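Local structure of putative xanthine dehydrogenase YAGS fad-binding subunit (Escherichia coli, 5G5G) at residues Ser195-Leu206 / Leu254-Val262. The protein binds the pterin cytosine dinucleotide and molybdenum centre of a periplasmic aldehyde oxidase, where aldehydes are probably oxidised to carboxylic acids. Numbering follows the deposited sequence.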
loop_
_atom_site.group_PDB
_atom_site.type_symbol
_atom_site.label_atom_id
_atom_site.label_comp_id
_atom_site.label_asym_id
_atom_site.label_seq_id
_atom_site.Cartn_x
_atom_site.Cartn_y
_atom_site.Cartn_z
ATOM N N SER C 195 5.099 -6.298 17.194
ATOM C CA SER C 195 5.095 -7.432 18.116
ATOM C C SER C 195 5.067 -6.933 19.549
ATOM O O SER C 195 5.584 -5.835 19.863
ATOM C CB SER C 195 6.343 -8.323 17.935
ATOM O OG SER C 195 6.460 -8.878 16.630
ATOM N N MET C 196 4.502 -7.732 20.422
ATOM C CA MET C 196 4.578 -7.523 21.874
ATOM C C MET C 196 5.080 -8.791 22.515
ATOM O O MET C 196 4.581 -9.895 22.202
ATOM C CB MET C 196 3.219 -7.140 22.462
ATOM C CG MET C 196 3.287 -6.892 23.944
ATOM S SD MET C 196 1.788 -6.217 24.657
ATOM C CE MET C 196 0.818 -7.711 24.769
ATOM N N ALA C 197 6.069 -8.654 23.404
ATOM C CA ALA C 197 6.637 -9.809 24.124
ATOM C C ALA C 197 6.379 -9.721 25.594
ATOM O O ALA C 197 6.513 -8.649 26.173
ATOM C CB ALA C 197 8.109 -9.916 23.874
ATOM N N VAL C 198 6.075 -10.853 26.213
ATOM C CA VAL C 198 6.000 -11.026 27.676
ATOM C C VAL C 198 6.776 -12.297 27.994
ATOM O O VAL C 198 6.511 -13.393 27.400
ATOM C CB VAL C 198 4.538 -11.245 28.187
ATOM C CG1 VAL C 198 4.440 -11.561 29.675
ATOM C CG2 VAL C 198 3.661 -10.072 27.871
ATOM N N TRP C 199 7.700 -12.180 28.936
ATOM C CA TRP C 199 8.353 -13.369 29.531
ATOM C C TRP C 199 7.769 -13.702 30.890
ATOM O O TRP C 199 7.493 -12.799 31.687
ATOM C CB TRP C 199 9.848 -13.193 29.683
ATOM C CG TRP C 199 10.621 -13.029 28.415
ATOM C CD1 TRP C 199 10.715 -11.886 27.671
ATOM C CD2 TRP C 199 11.378 -14.019 27.721
ATOM N NE1 TRP C 199 11.482 -12.115 26.549
ATOM C CE2 TRP C 199 11.938 -13.401 26.589
ATOM C CE3 TRP C 199 11.693 -15.372 27.977
ATOM C CZ2 TRP C 199 12.730 -14.088 25.691
ATOM C CZ3 TRP C 199 12.473 -16.047 27.071
ATOM C CH2 TRP C 199 12.994 -15.413 25.960
ATOM N N ASP C 200 7.616 -15.011 31.151
ATOM C CA ASP C 200 7.286 -15.497 32.470
ATOM C C ASP C 200 8.369 -16.516 32.769
ATOM O O ASP C 200 8.373 -17.631 32.228
ATOM C CB ASP C 200 5.891 -16.099 32.512
ATOM C CG ASP C 200 5.504 -16.611 33.924
ATOM O OD1 ASP C 200 6.145 -16.233 34.949
ATOM O OD2 ASP C 200 4.530 -17.390 34.002
ATOM N N GLY C 201 9.349 -16.087 33.554
ATOM C CA GLY C 201 10.579 -16.838 33.675
ATOM C C GLY C 201 11.178 -17.072 32.303
ATOM O O GLY C 201 11.342 -16.130 31.512
ATOM N N ASN C 202 11.472 -18.323 31.983
ATOM C CA ASN C 202 12.064 -18.620 30.683
ATOM C C ASN C 202 11.030 -18.918 29.554
ATOM O O ASN C 202 11.423 -19.379 28.499
ATOM C CB ASN C 202 13.106 -19.733 30.807
ATOM C CG ASN C 202 14.281 -19.351 31.715
ATOM O OD1 ASN C 202 14.548 -18.158 31.995
ATOM N ND2 ASN C 202 14.992 -20.373 32.206
ATOM N N LYS C 203 9.740 -18.711 29.807
ATOM C CA LYS C 203 8.700 -18.877 28.782
ATOM C C LYS C 203 8.406 -17.514 28.131
ATOM O O LYS C 203 8.181 -16.576 28.817
ATOM C CB LYS C 203 7.390 -19.389 29.408
ATOM C CG LYS C 203 7.499 -20.666 30.237
ATOM C CD LYS C 203 7.939 -21.837 29.402
ATOM C CE LYS C 203 8.232 -23.044 30.278
ATOM N NZ LYS C 203 7.077 -23.946 30.182
ATOM N N LEU C 204 8.358 -17.461 26.816
ATOM C CA LEU C 204 8.083 -16.225 26.057
ATOM C C LEU C 204 6.736 -16.361 25.378
ATOM O O LEU C 204 6.483 -17.397 24.737
ATOM C CB LEU C 204 9.162 -16.084 25.009
ATOM C CG LEU C 204 8.980 -15.061 23.893
ATOM C CD1 LEU C 204 8.909 -13.629 24.426
ATOM C CD2 LEU C 204 10.071 -15.161 22.865
ATOM N N THR C 205 5.893 -15.338 25.464
ATOM C CA THR C 205 4.742 -15.237 24.599
ATOM C C THR C 205 4.919 -14.024 23.725
ATOM O O THR C 205 5.277 -12.956 24.228
ATOM C CB THR C 205 3.422 -15.131 25.425
ATOM O OG1 THR C 205 3.392 -16.249 26.336
ATOM C CG2 THR C 205 2.201 -15.180 24.532
ATOM N N LEU C 206 4.748 -14.192 22.410
ATOM C CA LEU C 206 4.897 -13.108 21.442
ATOM C C LEU C 206 3.592 -12.976 20.685
ATOM O O LEU C 206 3.173 -13.926 19.990
ATOM C CB LEU C 206 6.033 -13.388 20.457
ATOM C CG LEU C 206 6.425 -12.159 19.621
ATOM C CD1 LEU C 206 7.436 -11.279 20.376
ATOM C CD2 LEU C 206 6.985 -12.517 18.272
ATOM N N LEU C 254 13.367 -7.852 18.470
ATOM C CA LEU C 254 13.722 -6.767 19.412
ATOM C C LEU C 254 12.725 -6.718 20.557
ATOM O O LEU C 254 13.126 -6.476 21.730
ATOM C CB LEU C 254 13.863 -5.437 18.691
ATOM C CG LEU C 254 15.188 -5.405 17.891
ATOM C CD1 LEU C 254 15.153 -4.256 16.945
ATOM C CD2 LEU C 254 16.390 -5.208 18.766
ATOM N N ALA C 255 11.441 -6.958 20.290
ATOM C CA ALA C 255 10.463 -7.015 21.382
ATOM C C ALA C 255 10.867 -8.044 22.413
ATOM O O ALA C 255 10.856 -7.791 23.635
ATOM C CB ALA C 255 9.057 -7.308 20.856
ATOM N N ALA C 256 11.224 -9.223 21.920
ATOM C CA ALA C 256 11.609 -10.342 22.762
ATOM C C ALA C 256 12.870 -10.054 23.597
ATOM O O ALA C 256 12.897 -10.246 24.829
ATOM C CB ALA C 256 11.806 -11.593 21.924
ATOM N N LEU C 257 13.914 -9.560 22.929
ATOM C CA LEU C 257 15.122 -9.171 23.659
ATOM C C LEU C 257 14.864 -8.113 24.722
ATOM O O LEU C 257 15.367 -8.198 25.849
ATOM C CB LEU C 257 16.176 -8.646 22.688
ATOM C CG LEU C 257 16.723 -9.731 21.775
ATOM C CD1 LEU C 257 17.631 -9.070 20.751
ATOM C CD2 LEU C 257 17.490 -10.756 22.579
ATOM N N ALA C 258 14.104 -7.093 24.336
ATOM C CA ALA C 258 13.805 -5.998 25.240
ATOM C C ALA C 258 13.035 -6.416 26.479
ATOM O O ALA C 258 13.366 -6.004 27.609
ATOM C CB ALA C 258 13.045 -4.890 24.494
ATOM N N ALA C 259 12.016 -7.233 26.285
ATOM C CA ALA C 259 11.164 -7.618 27.405
ATOM C C ALA C 259 11.931 -8.477 28.388
ATOM O O ALA C 259 11.704 -8.406 29.563
ATOM C CB ALA C 259 9.922 -8.373 26.873
ATOM N N ARG C 260 12.872 -9.258 27.904
ATOM C CA ARG C 260 13.691 -10.060 28.799
ATOM C C ARG C 260 14.676 -9.159 29.617
ATOM O O ARG C 260 14.821 -9.296 30.843
ATOM C CB ARG C 260 14.430 -11.135 28.008
ATOM C CG ARG C 260 15.211 -12.039 28.934
ATOM C CD ARG C 260 15.737 -13.248 28.221
ATOM N NE ARG C 260 16.645 -12.854 27.157
ATOM C CZ ARG C 260 17.260 -13.705 26.327
ATOM N NH1 ARG C 260 17.135 -15.065 26.446
ATOM N NH2 ARG C 260 18.042 -13.188 25.400
ATOM N N ALA C 261 15.291 -8.199 28.940
ATOM C CA ALA C 261 16.193 -7.244 29.627
ATOM C C ALA C 261 15.518 -6.375 30.694
ATOM O O ALA C 261 16.081 -6.179 31.752
ATOM C CB ALA C 261 16.861 -6.361 28.609
ATOM N N VAL C 262 14.347 -5.802 30.422
ATOM C CA VAL C 262 13.686 -4.914 31.377
ATOM C C VAL C 262 12.701 -5.607 32.296
ATOM O O VAL C 262 12.162 -4.944 33.188
ATOM C CB VAL C 262 13.017 -3.670 30.728
ATOM C CG1 VAL C 262 14.075 -2.881 29.970
ATOM C CG2 VAL C 262 11.826 -4.035 29.817
HETATM O O HOH W 1 8.522 -9.651 30.096
#
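The carbonyl oxygen A256 O is gripped twice: W199 NE1 donates to it at 2.9 Å, and the helical R260 N does so at 3.2 Å, the two donors arriving from opposite faces of the carbonyl plane. The indole bond is somewhat bent (152° at the hydrogen); it adds a strand side chain to a carbonyl that already accepts the helix's own i+4 bond. With CG anti to its carbonyl carbon (chi1 -64°), the W199 ring is turned so that NE1 reaches A256 O and two aliphatic groups take its faces. R260 CB makes a CH-pi contact over one face, 3.7 Å from the centroid of the five-membered ring, while L204 CD1 covers the opposite face; the R260 chain, bent at chi3, crosses the indole obliquely, CD near CZ2 and NH1 near CH2. An alanine in place of W199 removes the indole N-H, would probably leave A256 O with R260 N alone of these two donors, and is likely to open a gap between R260 and L204. Alanines suit the rest of the helix face because they let it come close to the strand: the axes approach to 7.0 Å, A197 CB rests 3.8 Å from A259 CB, and A255 sits over S195 and A197. S195 OG hydrogen-bonds D251 OD2 near the start of the same helix, and also T208 OG1. G201, with positive phi, fits the type II' turn that closes the hairpin. Helix 250-262 thus packs on a mixed sheet as the connection of a beta-alpha-beta crossover, linking strand 231-234 to the parallel strand 266-269 beyond the hairpin.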